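Local coordinates for protein CsuE (Acinetobacter baumannii, PDB 6FJY) that probably caps archaic chaperone–usher Csu pili as a two-domain tip adhesin that mediates attachment to surfaces, and is caught here in complex with its chaperone CsuC, at residues Ser31-Thr36 / Trp131-Pro136; Phe38-Ala43 / Thr92-Phe97; Asn222-Gln227 / Gln303-Val308; Asn230-Lys235 / Lys244-Lys249. All coordinates share one frame; numbering follows the deposited sequence.

Contact 1 (Ser31-Thr36 / Trp131-Pro136)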
loop_
_atom_site.group_PDB
_atom_site.type_symbol
_atom_site.label_atom_id
_atom_site.label_comp_id
_atom_site.label_asym_id
_atom_site.label_seq_id
_atom_site.Cartn_x
_atom_site.Cartn_y
_atom_site.Cartn_z
ATOM N N SER B 31 9.956 -19.002 13.581
ATOM C CA SER B 31 11.362 -19.377 13.558
ATOM C C SER B 31 11.599 -20.642 12.771
ATOM O O SER B 31 12.732 -20.878 12.320
ATOM C CB SER B 31 11.870 -19.597 14.975
ATOM O OG SER B 31 11.102 -20.632 15.586
ATOM N N GLY B 32 10.559 -21.461 12.616
ATOM C CA GLY B 32 10.679 -22.825 12.159
ATOM C C GLY B 32 10.230 -23.841 13.189
ATOM O O GLY B 32 9.802 -24.945 12.811
ATOM N N LEU B 33 10.293 -23.493 14.476
ATOM C CA LEU B 33 9.888 -24.377 15.558
ATOM C C LEU B 33 8.607 -23.872 16.207
ATOM O O LEU B 33 8.448 -22.673 16.454
ATOM C CB LEU B 33 10.988 -24.506 16.612
ATOM C CG LEU B 33 10.681 -25.377 17.828
ATOM C CD1 LEU B 33 10.699 -26.848 17.433
ATOM C CD2 LEU B 33 11.673 -25.123 18.940
ATOM N N SER B 34 7.710 -24.804 16.506
ATOM C CA SER B 34 6.408 -24.520 17.081
ATOM C C SER B 34 6.092 -25.607 18.096
ATOM O O SER B 34 6.468 -26.768 17.910
ATOM C CB SER B 34 5.310 -24.476 16.009
ATOM O OG SER B 34 5.626 -23.556 14.985
ATOM N N CYS B 35 5.421 -25.219 19.180
ATOM C CA CYS B 35 5.039 -26.161 20.224
ATOM C C CYS B 35 3.678 -25.778 20.776
ATOM O O CYS B 35 3.431 -24.612 21.088
ATOM C CB CYS B 35 6.062 -26.206 21.361
ATOM S SG CYS B 35 7.704 -26.775 20.916
ATOM N N THR B 36 2.795 -26.761 20.862
ATOM C CA THR B 36 1.510 -26.644 21.521
ATOM C C THR B 36 1.441 -27.710 22.606
ATOM O O THR B 36 2.116 -28.738 22.528
ATOM C CB THR B 36 0.343 -26.810 20.528
ATOM O OG1 THR B 36 0.472 -28.054 19.829
ATOM C CG2 THR B 36 0.334 -25.678 19.518
ATOM N N TRP B 131 17.500 -27.507 15.334
ATOM C CA TRP B 131 16.935 -27.348 16.665
ATOM C C TRP B 131 17.199 -28.598 17.492
ATOM O O TRP B 131 17.171 -29.717 16.973
ATOM C CB TRP B 131 15.421 -27.090 16.603
ATOM C CG TRP B 131 15.015 -25.908 15.771
ATOM C CD1 TRP B 131 14.737 -25.904 14.440
ATOM C CD2 TRP B 131 14.821 -24.559 16.228
ATOM N NE1 TRP B 131 14.392 -24.636 14.028
ATOM C CE2 TRP B 131 14.440 -23.791 15.109
ATOM C CE3 TRP B 131 14.948 -23.926 17.468
ATOM C CZ2 TRP B 131 14.171 -22.422 15.195
ATOM C CZ3 TRP B 131 14.690 -22.555 17.553
ATOM C CH2 TRP B 131 14.295 -21.826 16.422
ATOM N N PHE B 132 17.455 -28.391 18.779
ATOM C CA PHE B 132 17.703 -29.442 19.758
ATOM C C PHE B 132 16.835 -29.110 20.967
ATOM O O PHE B 132 17.094 -28.119 21.656
ATOM C CB PHE B 132 19.181 -29.477 20.136
ATOM C CG PHE B 132 20.113 -29.643 18.953
ATOM C CD1 PHE B 132 20.461 -28.558 18.159
ATOM C CD2 PHE B 132 20.653 -30.882 18.653
ATOM C CE1 PHE B 132 21.319 -28.710 17.084
ATOM C CE2 PHE B 132 21.511 -31.049 17.575
ATOM C CZ PHE B 132 21.849 -29.961 16.797
ATOM N N TYR B 133 15.784 -29.892 21.216
ATOM C CA TYR B 133 14.811 -29.469 22.215
ATOM C C TYR B 133 14.232 -30.636 23.004
ATOM O O TYR B 133 14.185 -31.781 22.544
ATOM C CB TYR B 133 13.660 -28.660 21.588
ATOM C CG TYR B 133 12.848 -29.374 20.528
ATOM C CD1 TYR B 133 11.737 -30.139 20.870
ATOM C CD2 TYR B 133 13.170 -29.249 19.176
ATOM C CE1 TYR B 133 10.986 -30.784 19.898
ATOM C CE2 TYR B 133 12.414 -29.882 18.194
ATOM C CZ TYR B 133 11.326 -30.645 18.562
ATOM O OH TYR B 133 10.583 -31.279 17.600
ATOM N N SER B 134 13.792 -30.308 24.225
ATOM C CA SER B 134 12.990 -31.199 25.060
ATOM C C SER B 134 12.096 -30.308 25.921
ATOM O O SER B 134 12.572 -29.668 26.871
ATOM C CB SER B 134 13.852 -32.120 25.904
ATOM O OG SER B 134 13.051 -32.846 26.830
ATOM N N VAL B 135 10.815 -30.281 25.581
ATOM C CA VAL B 135 9.840 -29.336 26.124
ATOM C C VAL B 135 8.876 -30.105 27.012
ATOM O O VAL B 135 8.240 -31.049 26.536
ATOM C CB VAL B 135 9.062 -28.612 25.010
ATOM C CG1 VAL B 135 8.042 -27.635 25.617
ATOM C CG2 VAL B 135 10.021 -27.924 24.045
ATOM N N PRO B 136 8.707 -29.720 28.278
ATOM C CA PRO B 136 7.725 -30.405 29.132
ATOM C C PRO B 136 6.319 -30.242 28.577
ATOM O O PRO B 136 5.920 -29.152 28.157
ATOM C CB PRO B 136 7.881 -29.705 30.487
ATOM C CG PRO B 136 8.419 -28.333 30.137
ATOM C CD PRO B 136 9.325 -28.563 28.958
#

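Contact 2 (Phe38-Ala43 / Thr92-Phe97)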
loop_
_atom_site.group_PDB
_atom_site.type_symbol
_atom_site.label_atom_id
_atom_site.label_comp_id
_atom_site.label_asym_id
_atom_site.label_seq_id
_atom_site.Cartn_x
_atom_site.Cartn_y
_atom_site.Cartn_z
ATOM N N PHE B 38 2.589 -27.520 25.538
ATOM C CA PHE B 38 3.652 -27.355 26.516
ATOM C C PHE B 38 3.076 -27.005 27.883
ATOM O O PHE B 38 2.045 -26.341 27.999
ATOM C CB PHE B 38 4.624 -26.257 26.067
ATOM C CG PHE B 38 3.948 -24.962 25.656
ATOM C CD1 PHE B 38 3.656 -23.979 26.595
ATOM C CD2 PHE B 38 3.613 -24.729 24.326
ATOM C CE1 PHE B 38 3.045 -22.791 26.217
ATOM C CE2 PHE B 38 2.994 -23.542 23.942
ATOM C CZ PHE B 38 2.705 -22.574 24.882
ATOM N N SER B 39 3.765 -27.459 28.928
ATOM C CA SER B 39 3.415 -27.088 30.292
ATOM C C SER B 39 3.852 -25.657 30.585
ATOM O O SER B 39 4.907 -25.210 30.130
ATOM C CB SER B 39 4.074 -28.039 31.290
ATOM O OG SER B 39 4.148 -27.436 32.569
ATOM N N LEU B 40 3.023 -24.936 31.338
ATOM C CA LEU B 40 3.345 -23.595 31.811
ATOM C C LEU B 40 3.633 -23.577 33.306
ATOM O O LEU B 40 3.600 -22.508 33.930
ATOM C CB LEU B 40 2.206 -22.625 31.487
ATOM C CG LEU B 40 2.211 -21.961 30.112
ATOM C CD1 LEU B 40 0.944 -21.161 29.908
ATOM C CD2 LEU B 40 3.412 -21.073 29.965
ATOM N N ALA B 41 3.906 -24.743 33.895
ATOM C CA ALA B 41 4.105 -24.842 35.331
ATOM C C ALA B 41 5.476 -24.339 35.756
ATOM O O ALA B 41 5.670 -24.029 36.937
ATOM C CB ALA B 41 3.908 -26.293 35.776
ATOM N N LEU B 42 6.420 -24.252 34.815
ATOM C CA LEU B 42 7.797 -23.809 35.041
ATOM C C LEU B 42 8.537 -24.703 36.033
ATOM O O LEU B 42 9.486 -24.267 36.686
ATOM C CB LEU B 42 7.840 -22.342 35.489
ATOM C CG LEU B 42 6.952 -21.400 34.660
ATOM C CD1 LEU B 42 7.101 -19.963 35.104
ATOM C CD2 LEU B 42 7.233 -21.521 33.182
ATOM N N ALA B 43 8.126 -25.966 36.143
ATOM C CA ALA B 43 8.753 -26.909 37.059
ATOM C C ALA B 43 9.893 -27.694 36.422
ATOM O O ALA B 43 10.836 -28.075 37.123
ATOM C CB ALA B 43 7.706 -27.886 37.598
ATOM N N THR B 92 11.580 -20.865 32.045
ATOM C CA THR B 92 10.535 -19.955 31.601
ATOM C C THR B 92 10.441 -19.833 30.088
ATOM O O THR B 92 9.515 -19.181 29.599
ATOM C CB THR B 92 10.769 -18.561 32.179
ATOM O OG1 THR B 92 11.713 -17.877 31.353
ATOM C CG2 THR B 92 11.326 -18.675 33.568
ATOM N N LEU B 93 11.385 -20.424 29.352
ATOM C CA LEU B 93 11.397 -20.344 27.895
ATOM C C LEU B 93 10.039 -20.686 27.293
ATOM O O LEU B 93 9.664 -20.167 26.235
ATOM C CB LEU B 93 12.482 -21.286 27.367
ATOM C CG LEU B 93 12.753 -21.354 25.869
ATOM C CD1 LEU B 93 12.994 -19.958 25.323
ATOM C CD2 LEU B 93 13.955 -22.245 25.625
ATOM N N VAL B 94 9.273 -21.526 27.982
ATOM C CA VAL B 94 7.988 -21.988 27.499
ATOM C C VAL B 94 6.988 -20.850 27.250
ATOM O O VAL B 94 6.082 -21.005 26.423
ATOM C CB VAL B 94 7.498 -23.055 28.511
ATOM C CG1 VAL B 94 6.752 -22.444 29.701
ATOM C CG2 VAL B 94 6.725 -24.130 27.824
ATOM N N ASN B 95 7.146 -19.691 27.898
ATOM C CA ASN B 95 6.201 -18.591 27.703
ATOM C C ASN B 95 6.525 -17.700 26.502
ATOM O O ASN B 95 5.788 -16.741 26.249
ATOM C CB ASN B 95 6.093 -17.732 28.975
ATOM C CG ASN B 95 7.379 -16.989 29.310
ATOM O OD1 ASN B 95 8.275 -16.835 28.478
ATOM N ND2 ASN B 95 7.466 -16.516 30.548
ATOM N N LEU B 96 7.595 -17.990 25.756
ATOM C CA LEU B 96 7.857 -17.297 24.496
ATOM C C LEU B 96 7.059 -17.866 23.316
ATOM O O LEU B 96 6.928 -17.190 22.285
ATOM C CB LEU B 96 9.355 -17.348 24.195
ATOM C CG LEU B 96 10.197 -16.604 25.239
ATOM C CD1 LEU B 96 11.679 -16.603 24.904
ATOM C CD2 LEU B 96 9.684 -15.182 25.401
ATOM N N PHE B 97 6.522 -19.081 23.440
ATOM C CA PHE B 97 5.690 -19.628 22.378
ATOM C C PHE B 97 4.431 -18.787 22.251
ATOM O O PHE B 97 3.718 -18.566 23.234
ATOM C CB PHE B 97 5.315 -21.087 22.652
ATOM C CG PHE B 97 6.476 -22.050 22.626
ATOM C CD1 PHE B 97 7.227 -22.244 21.474
ATOM C CD2 PHE B 97 6.782 -22.808 23.754
ATOM C CE1 PHE B 97 8.281 -23.165 21.455
ATOM C CE2 PHE B 97 7.825 -23.730 23.743
ATOM C CZ PHE B 97 8.578 -23.903 22.595
#

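Contact 3 (Asn222-Gln227 / Gln303-Val308)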
loop_
_atom_site.group_PDB
_atom_site.type_symbol
_atom_site.label_atom_id
_atom_site.label_comp_id
_atom_site.label_asym_id
_atom_site.label_seq_id
_atom_site.Cartn_x
_atom_site.Cartn_y
_atom_site.Cartn_z
ATOM N N ASN B 222 -13.858 23.448 -5.543
ATOM C CA ASN B 222 -14.228 24.852 -5.617
ATOM C C ASN B 222 -14.506 25.463 -4.244
ATOM O O ASN B 222 -15.247 26.445 -4.149
ATOM C CB ASN B 222 -15.426 25.011 -6.552
ATOM C CG ASN B 222 -15.094 24.643 -7.987
ATOM O OD1 ASN B 222 -13.962 24.818 -8.445
ATOM N ND2 ASN B 222 -16.079 24.123 -8.697
ATOM N N GLY B 223 -13.918 24.898 -3.180
ATOM C CA GLY B 223 -14.058 25.421 -1.837
ATOM C C GLY B 223 -15.453 25.203 -1.260
ATOM O O GLY B 223 -16.323 24.563 -1.849
ATOM N N LEU B 224 -15.657 25.785 -0.074
ATOM C CA LEU B 224 -16.903 25.602 0.662
ATOM C C LEU B 224 -18.029 26.494 0.169
ATOM O O LEU B 224 -19.188 26.216 0.488
ATOM C CB LEU B 224 -16.700 25.876 2.156
ATOM C CG LEU B 224 -15.982 24.901 3.095
ATOM C CD1 LEU B 224 -15.408 23.698 2.380
ATOM C CD2 LEU B 224 -14.899 25.639 3.855
ATOM N N SER B 225 -17.729 27.560 -0.585
ATOM C CA SER B 225 -18.732 28.576 -0.924
ATOM C C SER B 225 -18.661 28.984 -2.393
ATOM O O SER B 225 -18.499 30.165 -2.712
ATOM C CB SER B 225 -18.563 29.803 -0.029
ATOM O OG SER B 225 -18.815 29.498 1.323
ATOM N N PRO B 226 -18.817 28.039 -3.322
ATOM C CA PRO B 226 -18.847 28.430 -4.738
ATOM C C PRO B 226 -20.100 29.245 -5.021
ATOM O O PRO B 226 -21.177 28.971 -4.488
ATOM C CB PRO B 226 -18.858 27.091 -5.487
ATOM C CG PRO B 226 -18.551 26.034 -4.444
ATOM C CD PRO B 226 -19.042 26.593 -3.155
ATOM N N GLN B 227 -19.952 30.266 -5.861
ATOM C CA GLN B 227 -21.022 31.246 -5.977
ATOM C C GLN B 227 -21.972 30.950 -7.134
ATOM O O GLN B 227 -23.193 31.013 -6.959
ATOM C CB GLN B 227 -20.425 32.650 -6.091
ATOM C CG GLN B 227 -19.929 33.193 -4.746
ATOM C CD GLN B 227 -20.863 32.840 -3.589
ATOM O OE1 GLN B 227 -22.001 33.299 -3.538
ATOM N NE2 GLN B 227 -20.385 32.009 -2.666
ATOM N N GLN B 303 -12.106 33.837 4.306
ATOM C CA GLN B 303 -11.447 32.531 4.311
ATOM C C GLN B 303 -12.197 31.523 3.447
ATOM O O GLN B 303 -13.414 31.620 3.265
ATOM C CB GLN B 303 -11.324 31.944 5.721
ATOM C CG GLN B 303 -10.338 32.654 6.606
ATOM C CD GLN B 303 -10.382 32.146 8.029
ATOM O OE1 GLN B 303 -11.208 31.297 8.371
ATOM N NE2 GLN B 303 -9.492 32.663 8.871
ATOM N N ASP B 304 -11.449 30.532 2.943
ATOM C CA ASP B 304 -12.002 29.356 2.275
ATOM C C ASP B 304 -11.103 28.157 2.555
ATOM O O ASP B 304 -9.941 28.299 2.944
ATOM C CB ASP B 304 -12.139 29.562 0.759
ATOM C CG ASP B 304 -13.055 28.532 0.098
ATOM O OD1 ASP B 304 -13.768 27.805 0.820
ATOM O OD2 ASP B 304 -13.052 28.448 -1.148
ATOM N N THR B 305 -11.658 26.965 2.350
ATOM C CA THR B 305 -10.903 25.720 2.446
ATOM C C THR B 305 -11.125 24.910 1.178
ATOM O O THR B 305 -12.261 24.547 0.854
ATOM C CB THR B 305 -11.306 24.900 3.669
ATOM O OG1 THR B 305 -10.913 25.594 4.856
ATOM C CG2 THR B 305 -10.622 23.531 3.631
ATOM N N VAL B 306 -10.038 24.603 0.488
ATOM C CA VAL B 306 -10.081 23.926 -0.794
ATOM C C VAL B 306 -9.640 22.488 -0.598
ATOM O O VAL B 306 -8.662 22.219 0.108
ATOM C CB VAL B 306 -9.197 24.641 -1.828
ATOM C CG1 VAL B 306 -9.043 23.769 -3.089
ATOM C CG2 VAL B 306 -9.814 25.963 -2.193
ATOM N N THR B 307 -10.362 21.566 -1.231
ATOM C CA THR B 307 -10.022 20.153 -1.161
ATOM C C THR B 307 -8.996 19.805 -2.231
ATOM O O THR B 307 -9.177 20.115 -3.415
ATOM C CB THR B 307 -11.279 19.295 -1.303
ATOM O OG1 THR B 307 -12.157 19.563 -0.201
ATOM C CG2 THR B 307 -10.914 17.807 -1.312
ATOM N N VAL B 308 -7.896 19.207 -1.791
ATOM C CA VAL B 308 -6.860 18.690 -2.670
ATOM C C VAL B 308 -7.087 17.194 -2.767
ATOM O O VAL B 308 -6.973 16.469 -1.775
ATOM C CB VAL B 308 -5.453 19.001 -2.149
ATOM C CG1 VAL B 308 -4.426 18.525 -3.152
ATOM C CG2 VAL B 308 -5.288 20.501 -1.864
#

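Contact 4 (Asn230-Lys235 / Lys244-Lys249)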
loop_
_atom_site.group_PDB
_atom_site.type_symbol
_atom_site.label_atom_id
_atom_site.label_comp_id
_atom_site.label_asym_id
_atom_site.label_seq_id
_atom_site.Cartn_x
_atom_site.Cartn_y
_atom_site.Cartn_z
ATOM N N ASN B 230 -19.148 27.095 -9.983
ATOM C CA ASN B 230 -17.728 26.787 -10.103
ATOM C C ASN B 230 -16.836 28.014 -9.931
ATOM O O ASN B 230 -15.691 28.007 -10.400
ATOM C CB ASN B 230 -17.440 26.108 -11.449
ATOM C CG ASN B 230 -18.126 26.797 -12.604
ATOM O OD1 ASN B 230 -18.387 28.002 -12.560
ATOM N ND2 ASN B 230 -18.434 26.032 -13.647
ATOM N N GLN B 231 -17.320 29.059 -9.267
ATOM C CA GLN B 231 -16.519 30.238 -8.957
ATOM C C GLN B 231 -16.176 30.199 -7.473
ATOM O O GLN B 231 -17.059 30.350 -6.624
ATOM C CB GLN B 231 -17.264 31.520 -9.321
ATOM C CG GLN B 231 -16.540 32.793 -8.907
ATOM C CD GLN B 231 -15.097 32.830 -9.383
ATOM O OE1 GLN B 231 -14.826 32.948 -10.579
ATOM N NE2 GLN B 231 -14.163 32.722 -8.443
ATOM N N ARG B 232 -14.896 29.980 -7.167
ATOM C CA ARG B 232 -14.446 29.916 -5.782
ATOM C C ARG B 232 -14.699 31.243 -5.078
ATOM O O ARG B 232 -14.673 32.313 -5.690
ATOM C CB ARG B 232 -12.952 29.582 -5.712
ATOM C CG ARG B 232 -12.579 28.213 -6.237
ATOM C CD ARG B 232 -11.072 28.095 -6.484
ATOM N NE ARG B 232 -10.693 26.699 -6.714
ATOM C CZ ARG B 232 -9.995 26.259 -7.760
ATOM N NH1 ARG B 232 -9.556 27.100 -8.692
ATOM N NH2 ARG B 232 -9.720 24.970 -7.856
ATOM N N ALA B 233 -14.941 31.168 -3.773
ATOM C CA ALA B 233 -15.208 32.380 -3.019
ATOM C C ALA B 233 -14.916 32.147 -1.543
ATOM O O ALA B 233 -15.205 31.074 -1.005
ATOM C CB ALA B 233 -16.657 32.847 -3.216
ATOM N N MET B 234 -14.362 33.172 -0.897
ATOM C CA MET B 234 -14.025 33.141 0.520
ATOM C C MET B 234 -15.139 33.780 1.342
ATOM O O MET B 234 -15.701 34.807 0.949
ATOM C CB MET B 234 -12.706 33.873 0.765
ATOM C CG MET B 234 -11.596 33.426 -0.151
ATOM S SD MET B 234 -10.404 34.703 -0.560
ATOM C CE MET B 234 -9.389 34.534 0.850
ATOM N N LYS B 235 -15.449 33.176 2.490
ATOM C CA LYS B 235 -16.566 33.627 3.309
ATOM C C LYS B 235 -16.123 34.697 4.301
ATOM O O LYS B 235 -15.058 34.594 4.918
ATOM C CB LYS B 235 -17.201 32.455 4.061
ATOM C CG LYS B 235 -18.475 32.831 4.818
ATOM C CD LYS B 235 -19.234 31.603 5.313
ATOM C CE LYS B 235 -18.491 30.870 6.422
ATOM N NZ LYS B 235 -18.290 31.716 7.629
ATOM N N LYS B 244 -14.572 36.614 -4.270
ATOM C CA LYS B 244 -14.226 35.652 -5.308
ATOM C C LYS B 244 -12.720 35.606 -5.549
ATOM O O LYS B 244 -12.044 36.641 -5.587
ATOM C CB LYS B 244 -14.957 35.998 -6.609
ATOM C CG LYS B 244 -16.480 35.994 -6.468
ATOM C CD LYS B 244 -17.185 36.341 -7.774
ATOM C CE LYS B 244 -18.688 36.322 -7.608
ATOM N NZ LYS B 244 -19.394 36.682 -8.865
ATOM N N TYR B 245 -12.201 34.388 -5.711
ATOM C CA TYR B 245 -10.798 34.160 -6.032
ATOM C C TYR B 245 -10.691 32.958 -6.960
ATOM O O TYR B 245 -11.672 32.274 -7.252
ATOM C CB TYR B 245 -9.947 33.933 -4.776
ATOM C CG TYR B 245 -10.175 32.582 -4.114
ATOM C CD1 TYR B 245 -11.299 32.355 -3.326
ATOM C CD2 TYR B 245 -9.273 31.534 -4.279
ATOM C CE1 TYR B 245 -11.516 31.127 -2.714
ATOM C CE2 TYR B 245 -9.487 30.297 -3.664
ATOM C CZ TYR B 245 -10.606 30.105 -2.889
ATOM O OH TYR B 245 -10.829 28.896 -2.290
ATOM N N ASP B 246 -9.474 32.715 -7.430
ATOM C CA ASP B 246 -9.192 31.538 -8.225
ATOM C C ASP B 246 -7.727 31.181 -8.058
ATOM O O ASP B 246 -6.927 31.950 -7.523
ATOM C CB ASP B 246 -9.547 31.742 -9.700
ATOM C CG ASP B 246 -10.357 30.580 -10.260
ATOM O OD1 ASP B 246 -10.100 29.433 -9.835
ATOM O OD2 ASP B 246 -11.263 30.819 -11.089
ATOM N N ILE B 247 -7.391 29.991 -8.532
ATOM C CA ILE B 247 -6.079 29.388 -8.352
ATOM C C ILE B 247 -5.603 28.955 -9.728
ATOM O O ILE B 247 -6.371 28.364 -10.493
ATOM C CB ILE B 247 -6.143 28.192 -7.377
ATOM C CG1 ILE B 247 -6.510 28.669 -5.969
ATOM C CG2 ILE B 247 -4.825 27.402 -7.353
ATOM C CD1 ILE B 247 -6.763 27.547 -5.005
ATOM N N PHE B 248 -4.352 29.265 -10.050
ATOM C CA PHE B 248 -3.822 29.055 -11.389
ATOM C C PHE B 248 -2.480 28.353 -11.297
ATOM O O PHE B 248 -1.656 28.692 -10.442
ATOM C CB PHE B 248 -3.648 30.384 -12.151
ATOM C CG PHE B 248 -4.899 31.203 -12.246
ATOM C CD1 PHE B 248 -5.323 31.980 -11.180
ATOM C CD2 PHE B 248 -5.652 31.206 -13.407
ATOM C CE1 PHE B 248 -6.479 32.734 -11.270
ATOM C CE2 PHE B 248 -6.808 31.963 -13.505
ATOM C CZ PHE B 248 -7.221 32.726 -12.437
ATOM N N LYS B 249 -2.261 27.390 -12.194
ATOM C CA LYS B 249 -0.995 26.672 -12.244
ATOM C C LYS B 249 0.148 27.631 -12.532
ATOM O O LYS B 249 0.051 28.485 -13.420
ATOM C CB LYS B 249 -1.033 25.591 -13.321
ATOM C CG LYS B 249 -2.316 24.796 -13.413
ATOM C CD LYS B 249 -2.165 23.696 -14.477
ATOM C CE LYS B 249 -3.487 23.010 -14.798
ATOM N NZ LYS B 249 -3.351 21.944 -15.836
#

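Contact 1 (Ser31-Thr36 / Trp131-Pro136)
L33 sits over the indole of W131. Its CB lies above the centre of the six-membered ring, 3.8 Å from the centroid of W131 and only 11° off the ring normal, a CH-pi contact made face-on. With CG anti to the backbone N (chi1 178°), the two methyls of L33 spread beyond that point. CD2 comes down beside W131 CE3 at 3.8 Å, while CD1 comes obliquely to the Y133 ring, 3.6 Å from CE2. One branched leucine thus touches two aromatics two residues apart, a methyl for each.

S31 approaches the same indole obliquely, its OG 3.5 Å from W131 CH2. That hydroxyl is also tied back into its own chain, accepting from L33 N at 3.2 Å in an ST turn, and it bonds to the backbone of L104. The polar end of W131 is satisfied separately, NE1 pairing with S169. The packing is that of the buried interior of the N-terminal, probably surface-binding, beta domain: 31-36 and the end of the long strand 119-136 run in roughly the same direction, 28° apart, and meet through side chains.

Between S31 and L33 the chain turns a corner at G32, whose backbone angles would press a CB against the carbonyl O of S31, so glycine suits the bend. Further along, C35 SG meets V135 CG2 at 4.1 Å, sulfur against methyl; the cysteine is locked by a disulfide to C2, which also touches V135 and Y133.

Contact 2 (Phe38-Ala43 / Thr92-Phe97)
Two irregular loops at the far end of the N-terminal domain meet here, 38-43 lying against the short 3-10 turn 93-95, with V94 pressed between F38, L40 and L42. The two methyls of V94 share the carbonyl O of S39 but otherwise divide the neighbours. CG2 faces F38, 3.3 Å from CD1, and lies 3.1 Å from S39 O. CG1 takes the tips of both leucines, with L40 CD2 and L42 CD2 each 3.6 Å away. A compact, branched valine fits because its short stem keeps both methyls close to the turn while three neighbours crowd round them.

F38 also meets F97. The rings are inclined at 35° with centroids 5.0 Å apart, neither a stack nor an edge-to-face pair. F97 CD2 lies over one face of F38 toward the rim, and F97 CB comes 3.6 Å from F38 CE2. F38 can reach both partners because its CG is set between the backbone N and the carbonyl carbon (chi1 50°), which swings the ring across the gap. S39 turns the other way, its OG accepting from A41 N in an ST turn that helps curl the chain back toward V94.

F97 is buried against L104, whereas L40 and L42 are exposed. Such apolar loops at the end of a domain are consistent with a hydrophobic binding tip, as proposed for this type of pilus adhesin.

Contact 3 (Asn222-Gln227 / Gln303-Val308)
L224 N gives the hydrogen bond that joins the two segments, to D304 OD1 at 2.9 Å and 166°. It uses the syn lone pair, on the side of the other carboxylate oxygen. D304 CG stands anti to its own backbone N (chi1 -164°), which carries the carboxylate out to the loop. The same OD1 also takes a weak bond from T305 N, while OD2 pairs with Y245 OH, so aspartate suits a buried place where several donors converge.

The backbone of G223 packs closely on the strand. Its CA makes a CA-H...O contact to T305 O at 3.4 Å and lies so close to D304 OD2 (3.3 Å), at a positive phi, that glycine suits the place. The loop is thereby laid against strand 303-311 of the pilin domain. That strand pairs in parallel with a strand of CsuC, as in donor-strand complementation, and T307 OG1 bonds to Q113 of that chain.

Apolar contact comes from L224, which runs alongside T305 and points the same way, its CD2 meeting T305 CB at 3.7 Å. The other methyl, CD1, packs against a backbone carbonyl, 3.6 Å from T305 O.

Contact 4 (Asn230-Lys235 / Lys244-Lys249)
In the beta hairpin of strands 233-235 and 242-249, R232 and M234 reach across to the ring of Y245. A233 faces K244 as an antiparallel non-hydrogen-bonded pair, with CA atoms 4.1 Å apart. Beside it Y245 N donates to R232 O at 3.2 Å. R232 O takes a second donor, Q231 NE2: the glutamine chain bends at chi2 (51°) and folds back, so that NE2 meets R232 O at 2.8 Å in the carbonyl plane, on a lone pair. NE2 also makes a weak bond to Y245 O, so one side-chain amide bonds to both segments.

Y245 is gripped from different directions. R232 CB lies over one face toward the rim, 3.8 Å from the ring centroid, a CH-pi contact. M234, bent along its chain, brings CG to 3.4 Å from Y245 CD1 and sets its sulfur obliquely to the ring in a Met-aromatic contact. The flexible thioether suits this wrap.

Beyond CB, R232 runs extended to a buried salt bridge, NH1 to D246 OD1 at 2.7 Å. The guanidinium and carboxylate planes stand 81° apart, and I247 CB lies over a guanidinium face. OD1 also accepts from I247 N through its anti lone pair and pairs with R255, a concentration of donors that should favour the ionised carboxylate.

Strand 279-290 flanks 242-249 on the sheet; I247 packs on F285 and T287. Y245 packs on V306 and M234 on D304 of strand 303-311; they also touch V110 and K109 of CsuC, respectively.

The contacts form two clusters at opposite ends of an elongated chain. Contacts 1 and 2, with centres about 11 Å apart, share the N-terminal domain; in sequence, contact 2 falls between the segments of contact 1. Contacts 3 and 4 follow later in the chain, their centres about 7 Å apart in the pilin domain, with contact 4 between the segments of contact 3. One large mixed sheet is reached by contact 1 (strand 119-136) and contact 4 (233-235 and 242-249); contact 3 lies on strand 303-311. Between clusters the centres are about 61 to 67 Å apart. One end presents exposed apolar loops, while CsuC holds the other, as expected for a tip adhesin awaiting assembly.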